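Local coordinates for protein endoribonuclease AbiQ (Lactococcus lactis, PDB 4GLK) that acts as the endoribonuclease toxin of a type III toxin-antitoxin system, cutting RNA unless neutralised by its cognate antitoxin RNA, AntiQ, at residues Thr72-Gly85 / Met114-Lys128. The protein carries 1 engineered substitution. Residues are numbered along the deposited sequence; the frame is centred on the assembly and turned at random.
Sequences TRLFEIGNINNPLG and MMQKQLIYMKSISEK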
loop_
_atom_site.group_PDB
_atom_site.type_symbol
_atom_site.label_atom_id
_atom_site.label_comp_id
_atom_site.label_asym_id
_atom_site.label_seq_id
_atom_site.Cartn_x
_atom_site.Cartn_y
_atom_site.Cartn_z
ATOM N N THR A 72 6.747 -6.038 2.012
ATOM C CA THR A 72 6.391 -7.446 1.887
ATOM C C THR A 72 6.601 -7.851 0.432
ATOM O O THR A 72 6.065 -7.219 -0.479
ATOM C CB THR A 72 4.962 -7.763 2.354
ATOM O OG1 THR A 72 4.863 -7.434 3.717
ATOM C CG2 THR A 72 4.630 -9.245 2.236
ATOM N N ARG A 73 7.324 -8.945 0.235
ATOM C CA ARG A 73 7.605 -9.521 -1.080
ATOM C C ARG A 73 6.471 -10.461 -1.497
ATOM O O ARG A 73 6.036 -11.304 -0.719
ATOM C CB ARG A 73 8.941 -10.253 -1.036
ATOM C CG ARG A 73 10.109 -9.346 -0.694
ATOM C CD ARG A 73 11.363 -10.150 -0.461
ATOM N NE ARG A 73 11.776 -10.875 -1.663
ATOM C CZ ARG A 73 12.592 -11.920 -1.660
ATOM N NH1 ARG A 73 13.075 -12.393 -0.518
ATOM N NH2 ARG A 73 12.921 -12.512 -2.800
ATOM N N LEU A 74 5.958 -10.279 -2.700
ATOM C CA LEU A 74 4.832 -11.079 -3.191
ATOM C C LEU A 74 5.372 -12.199 -4.040
ATOM O O LEU A 74 6.352 -12.010 -4.756
ATOM C CB LEU A 74 3.867 -10.215 -4.020
ATOM C CG LEU A 74 2.800 -9.333 -3.330
ATOM C CD1 LEU A 74 2.829 -9.389 -1.802
ATOM C CD2 LEU A 74 2.843 -7.915 -3.860
ATOM N N PHE A 75 4.779 -13.378 -3.915
ATOM C CA PHE A 75 5.188 -14.558 -4.660
ATOM C C PHE A 75 3.985 -15.180 -5.337
ATOM O O PHE A 75 2.867 -14.702 -5.152
ATOM C CB PHE A 75 5.930 -15.552 -3.737
ATOM C CG PHE A 75 7.175 -14.950 -3.124
ATOM C CD1 PHE A 75 8.365 -14.886 -3.843
ATOM C CD2 PHE A 75 7.142 -14.393 -1.846
ATOM C CE1 PHE A 75 9.498 -14.272 -3.295
ATOM C CE2 PHE A 75 8.290 -13.825 -1.282
ATOM C CZ PHE A 75 9.458 -13.770 -2.011
ATOM N N GLU A 76 4.218 -16.219 -6.137
ATOM C CA GLU A 76 3.153 -16.898 -6.849
ATOM C C GLU A 76 2.781 -18.167 -6.108
ATOM O O GLU A 76 3.656 -18.962 -5.836
ATOM C CB GLU A 76 3.613 -17.212 -8.282
ATOM C CG GLU A 76 2.592 -17.899 -9.144
ATOM C CD GLU A 76 2.992 -18.072 -10.590
ATOM O OE1 GLU A 76 4.151 -17.791 -10.958
ATOM O OE2 GLU A 76 2.133 -18.520 -11.371
ATOM N N ILE A 77 1.506 -18.373 -5.776
ATOM C CA ILE A 77 1.111 -19.631 -5.112
ATOM C C ILE A 77 1.191 -20.778 -6.127
ATOM O O ILE A 77 0.701 -20.651 -7.235
ATOM C CB ILE A 77 -0.275 -19.507 -4.456
ATOM C CG1 ILE A 77 -0.121 -18.863 -3.070
ATOM C CG2 ILE A 77 -1.006 -20.865 -4.361
ATOM C CD1 ILE A 77 -1.295 -18.187 -2.627
ATOM N N GLY A 78 1.831 -21.874 -5.744
ATOM C CA GLY A 78 2.067 -22.987 -6.654
ATOM C C GLY A 78 3.293 -22.796 -7.524
ATOM O O GLY A 78 3.524 -23.546 -8.456
ATOM N N ASN A 79 4.084 -21.753 -7.224
ATOM C CA ASN A 79 5.335 -21.399 -7.882
ATOM C C ASN A 79 5.981 -20.357 -6.980
ATOM O O ASN A 79 6.334 -19.276 -7.424
ATOM C CB ASN A 79 5.053 -20.821 -9.283
ATOM C CG ASN A 79 6.270 -20.554 -10.154
ATOM O OD1 ASN A 79 7.373 -20.997 -9.884
ATOM N ND2 ASN A 79 6.081 -19.785 -11.203
ATOM N N ILE A 80 6.120 -20.718 -5.692
ATOM C CA ILE A 80 6.509 -19.877 -4.554
ATOM C C ILE A 80 7.854 -19.168 -4.647
ATOM O O ILE A 80 8.074 -18.202 -3.925
ATOM C CB ILE A 80 6.279 -20.634 -3.217
ATOM C CG1 ILE A 80 5.843 -19.691 -2.095
ATOM C CG2 ILE A 80 7.485 -21.520 -2.813
ATOM C CD1 ILE A 80 4.346 -19.340 -2.074
ATOM N N ASN A 81 8.750 -19.646 -5.521
ATOM C CA ASN A 81 10.060 -19.044 -5.725
ATOM C C ASN A 81 10.092 -18.007 -6.841
ATOM O O ASN A 81 11.140 -17.426 -7.101
ATOM C CB ASN A 81 11.124 -20.120 -5.934
ATOM C CG ASN A 81 11.397 -20.876 -4.675
ATOM O OD1 ASN A 81 11.802 -20.306 -3.667
ATOM N ND2 ASN A 81 11.042 -22.136 -4.658
ATOM N N ASN A 82 8.944 -17.760 -7.472
ATOM C CA ASN A 82 8.805 -16.749 -8.520
ATOM C C ASN A 82 8.251 -15.431 -7.902
ATOM O O ASN A 82 7.079 -15.394 -7.522
ATOM C CB ASN A 82 7.914 -17.266 -9.662
ATOM C CG ASN A 82 7.619 -16.244 -10.735
ATOM O OD1 ASN A 82 8.508 -15.567 -11.231
ATOM N ND2 ASN A 82 6.354 -16.106 -11.111
ATOM N N PRO A 83 9.095 -14.376 -7.744
ATOM C CA PRO A 83 8.603 -13.116 -7.144
ATOM C C PRO A 83 7.694 -12.344 -8.100
ATOM O O PRO A 83 7.925 -12.351 -9.304
ATOM C CB PRO A 83 9.890 -12.354 -6.789
ATOM C CG PRO A 83 10.912 -12.869 -7.725
ATOM C CD PRO A 83 10.521 -14.272 -8.129
ATOM N N LEU A 84 6.641 -11.713 -7.574
ATOM C CA LEU A 84 5.612 -11.023 -8.363
ATOM C C LEU A 84 5.555 -9.513 -8.134
ATOM O O LEU A 84 5.061 -8.781 -8.996
ATOM C CB LEU A 84 4.247 -11.650 -8.012
ATOM C CG LEU A 84 3.607 -12.697 -8.951
ATOM C CD1 LEU A 84 4.598 -13.686 -9.497
ATOM C CD2 LEU A 84 2.483 -13.430 -8.248
ATOM N N GLY A 85 6.020 -9.068 -6.972
ATOM C CA GLY A 85 5.996 -7.654 -6.621
ATOM C C GLY A 85 6.274 -7.343 -5.165
ATOM O O GLY A 85 6.784 -8.199 -4.438
ATOM N N MET A 114 -1.251 -11.339 -13.916
ATOM C CA MET A 114 -0.213 -11.353 -12.895
ATOM C C MET A 114 -0.742 -10.656 -11.636
ATOM O O MET A 114 -0.449 -11.103 -10.521
ATOM C CB MET A 114 1.045 -10.660 -13.427
ATOM C CG MET A 114 2.228 -10.724 -12.474
ATOM S SD MET A 114 3.161 -9.178 -12.441
ATOM C CE MET A 114 1.953 -8.064 -11.774
ATOM N N MET A 115 -1.548 -9.582 -11.804
ATOM C CA MET A 115 -2.161 -8.892 -10.663
ATOM C C MET A 115 -3.076 -9.857 -9.917
ATOM O O MET A 115 -3.007 -9.929 -8.696
ATOM C CB MET A 115 -2.933 -7.658 -11.098
ATOM C CG MET A 115 -2.046 -6.574 -11.631
ATOM S SD MET A 115 -2.847 -4.978 -11.490
ATOM C CE MET A 115 -2.234 -4.485 -9.862
ATOM N N GLN A 116 -3.864 -10.657 -10.656
ATOM C CA GLN A 116 -4.768 -11.661 -10.102
ATOM C C GLN A 116 -3.966 -12.590 -9.172
ATOM O O GLN A 116 -4.343 -12.772 -8.010
ATOM C CB GLN A 116 -5.437 -12.433 -11.256
ATOM C CG GLN A 116 -6.485 -13.478 -10.844
ATOM C CD GLN A 116 -6.949 -14.380 -11.981
ATOM O OE1 GLN A 116 -8.088 -14.855 -11.988
ATOM N NE2 GLN A 116 -6.081 -14.683 -12.945
ATOM N N LYS A 117 -2.802 -13.081 -9.670
ATOM C CA LYS A 117 -1.866 -13.962 -8.967
ATOM C C LYS A 117 -1.319 -13.295 -7.709
ATOM O O LYS A 117 -1.227 -13.951 -6.677
ATOM C CB LYS A 117 -0.723 -14.404 -9.903
ATOM C CG LYS A 117 -1.196 -15.342 -11.004
ATOM C CD LYS A 117 -0.095 -15.665 -11.992
ATOM C CE LYS A 117 -0.520 -16.758 -12.950
ATOM N NZ LYS A 117 -0.753 -18.061 -12.257
ATOM N N GLN A 118 -0.986 -11.988 -7.789
ATOM C CA GLN A 118 -0.517 -11.212 -6.631
ATOM C C GLN A 118 -1.584 -11.157 -5.524
ATOM O O GLN A 118 -1.239 -11.271 -4.351
ATOM C CB GLN A 118 -0.166 -9.781 -7.033
ATOM C CG GLN A 118 1.081 -9.657 -7.897
ATOM C CD GLN A 118 1.286 -8.228 -8.327
ATOM O OE1 GLN A 118 0.349 -7.528 -8.742
ATOM N NE2 GLN A 118 2.521 -7.775 -8.267
ATOM N N LEU A 119 -2.857 -10.926 -5.900
ATOM C CA LEU A 119 -3.999 -10.875 -4.976
ATOM C C LEU A 119 -4.262 -12.228 -4.346
ATOM O O LEU A 119 -4.480 -12.272 -3.138
ATOM C CB LEU A 119 -5.269 -10.398 -5.690
ATOM C CG LEU A 119 -6.410 -9.910 -4.807
ATOM C CD1 LEU A 119 -5.951 -8.808 -3.843
ATOM C CD2 LEU A 119 -7.516 -9.386 -5.673
ATOM N N ILE A 120 -4.250 -13.336 -5.133
ATOM C CA ILE A 120 -4.439 -14.658 -4.504
ATOM C C ILE A 120 -3.354 -14.908 -3.425
ATOM O O ILE A 120 -3.678 -15.402 -2.344
ATOM C CB ILE A 120 -4.741 -15.887 -5.434
ATOM C CG1 ILE A 120 -3.595 -16.899 -5.525
ATOM C CG2 ILE A 120 -5.340 -15.535 -6.802
ATOM C CD1 ILE A 120 -4.037 -18.291 -5.214
ATOM N N TYR A 121 -2.088 -14.494 -3.706
ATOM C CA TYR A 121 -1.001 -14.634 -2.752
ATOM C C TYR A 121 -1.247 -13.773 -1.512
ATOM O O TYR A 121 -1.138 -14.266 -0.397
ATOM C CB TYR A 121 0.367 -14.331 -3.364
ATOM C CG TYR A 121 1.484 -14.519 -2.356
ATOM C CD1 TYR A 121 1.870 -15.793 -1.942
ATOM C CD2 TYR A 121 2.106 -13.425 -1.765
ATOM C CE1 TYR A 121 2.856 -15.971 -0.975
ATOM C CE2 TYR A 121 3.075 -13.590 -0.783
ATOM C CZ TYR A 121 3.451 -14.864 -0.394
ATOM O OH TYR A 121 4.452 -15.031 0.524
ATOM N N MET A 122 -1.594 -12.506 -1.724
ATOM C CA MET A 122 -1.877 -11.541 -0.652
ATOM C C MET A 122 -3.001 -12.014 0.265
ATOM O O MET A 122 -2.862 -11.935 1.482
ATOM C CB MET A 122 -2.189 -10.173 -1.245
ATOM C CG MET A 122 -0.968 -9.495 -1.786
ATOM S SD MET A 122 -1.349 -7.821 -2.314
ATOM C CE MET A 122 -1.704 -7.156 -0.783
ATOM N N LYS A 123 -4.071 -12.585 -0.316
ATOM C CA LYS A 123 -5.193 -13.151 0.452
ATOM C C LYS A 123 -4.742 -14.305 1.335
ATOM O O LYS A 123 -5.150 -14.358 2.493
ATOM C CB LYS A 123 -6.339 -13.600 -0.466
ATOM C CG LYS A 123 -7.147 -12.447 -1.017
ATOM C CD LYS A 123 -8.530 -12.939 -1.394
ATOM C CE LYS A 123 -9.346 -11.865 -2.043
ATOM N NZ LYS A 123 -9.060 -11.745 -3.490
ATOM N N SER A 124 -3.832 -15.179 0.820
ATOM C CA SER A 124 -3.272 -16.301 1.574
ATOM C C SER A 124 -2.368 -15.845 2.736
ATOM O O SER A 124 -2.154 -16.615 3.677
ATOM C CB SER A 124 -2.496 -17.238 0.650
ATOM O OG SER A 124 -1.197 -16.740 0.354
ATOM N N ILE A 125 -1.778 -14.636 2.630
ATOM C CA ILE A 125 -0.911 -14.067 3.676
ATOM C C ILE A 125 -1.541 -12.791 4.306
ATOM O O ILE A 125 -0.813 -11.917 4.771
ATOM C CB ILE A 125 0.560 -13.856 3.172
ATOM C CG1 ILE A 125 0.677 -12.746 2.099
ATOM C CG2 ILE A 125 1.187 -15.176 2.691
ATOM C CD1 ILE A 125 1.980 -11.922 2.189
ATOM N N SER A 126 -2.887 -12.689 4.325
ATOM C CA SER A 126 -3.587 -11.510 4.856
ATOM C C SER A 126 -3.307 -11.207 6.322
ATOM O O SER A 126 -3.242 -10.034 6.672
ATOM C CB SER A 126 -5.086 -11.570 4.574
ATOM O OG SER A 126 -5.641 -12.727 5.166
ATOM N N GLU A 127 -3.108 -12.248 7.171
ATOM C CA GLU A 127 -2.758 -12.072 8.594
ATOM C C GLU A 127 -1.369 -11.385 8.737
ATOM O O GLU A 127 -1.184 -10.508 9.576
ATOM C CB GLU A 127 -2.745 -13.426 9.308
ATOM C CG GLU A 127 -2.754 -13.284 10.818
ATOM C CD GLU A 127 -2.686 -14.560 11.637
ATOM O OE1 GLU A 127 -2.919 -15.658 11.078
ATOM O OE2 GLU A 127 -2.385 -14.456 12.850
ATOM N N LYS A 128 -0.406 -11.799 7.920
ATOM C CA LYS A 128 0.936 -11.225 7.924
ATOM C C LYS A 128 0.845 -9.785 7.427
ATOM O O LYS A 128 1.462 -8.917 8.019
ATOM C CB LYS A 128 1.836 -12.037 7.000
ATOM C CG LYS A 128 3.182 -11.433 6.732
ATOM C CD LYS A 128 3.791 -12.162 5.566
ATOM C CE LYS A 128 5.202 -11.759 5.351
ATOM N NZ LYS A 128 6.112 -12.624 6.126
HETATM O O HOH W 1 -0.372 -16.356 -6.532
#
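Tyr121 illustrates how one aromatic side chain can join a helix to the edge of a sheet. With CG anti to the backbone N (chi1 -179°), its ring lies against the backbone of Phe75, whose N sits 3.4 Å above the ring plane, offset toward the rim. Phe75 CB makes a CH-pi contact over the ring face, 4.3 Å from the Tyr121 centroid, and the Phe75 ring turns its edge to Tyr121 in an offset edge-to-face pair, the planes 87° apart. Ile77 CG1 meets the Tyr121 ring edge in plane.

Aliphatic contacts extend the seam both ways. Ile77 CD1 lies 3.8 Å from Ile120 CD1 and also reaches Ser124; toward the interior, Leu74 CD1 packs on Met122 CG, and Leu84 fits its CB against Gln118 CG and its CD2 against Lys117 CB.

The contact lies at one border of the antiparallel sheet of this ToxN/AbiQ-family toxin: after strand 71-76, outermost within the chain, beta turns at Glu76-Asn79 and Asn79-Asn82 bring the chain back, residues 83-85 of strand 79-94 pair with it, and helix 110-124 crosses this hairpin, its 114-124 part at 110° to strand 72-76.

Polar links are few. Lys117 NZ forms a salt bridge with Glu76 OE2 (3.1 Å), approaching on the anti side and somewhat out of the carboxylate plane, while OE1 of that carboxylate accepts bonds from Asn82 ND2, nearly along the C-O axis, and Asn79 ND2, from above the plane, which probably limits its rotation. Gln118 NE2 donates a weak, bent bond to Leu84 O (2.8 Å). A water accepts from Ile77 N and donates to Lys117 O at 2.6 Å, bridging turn and helix.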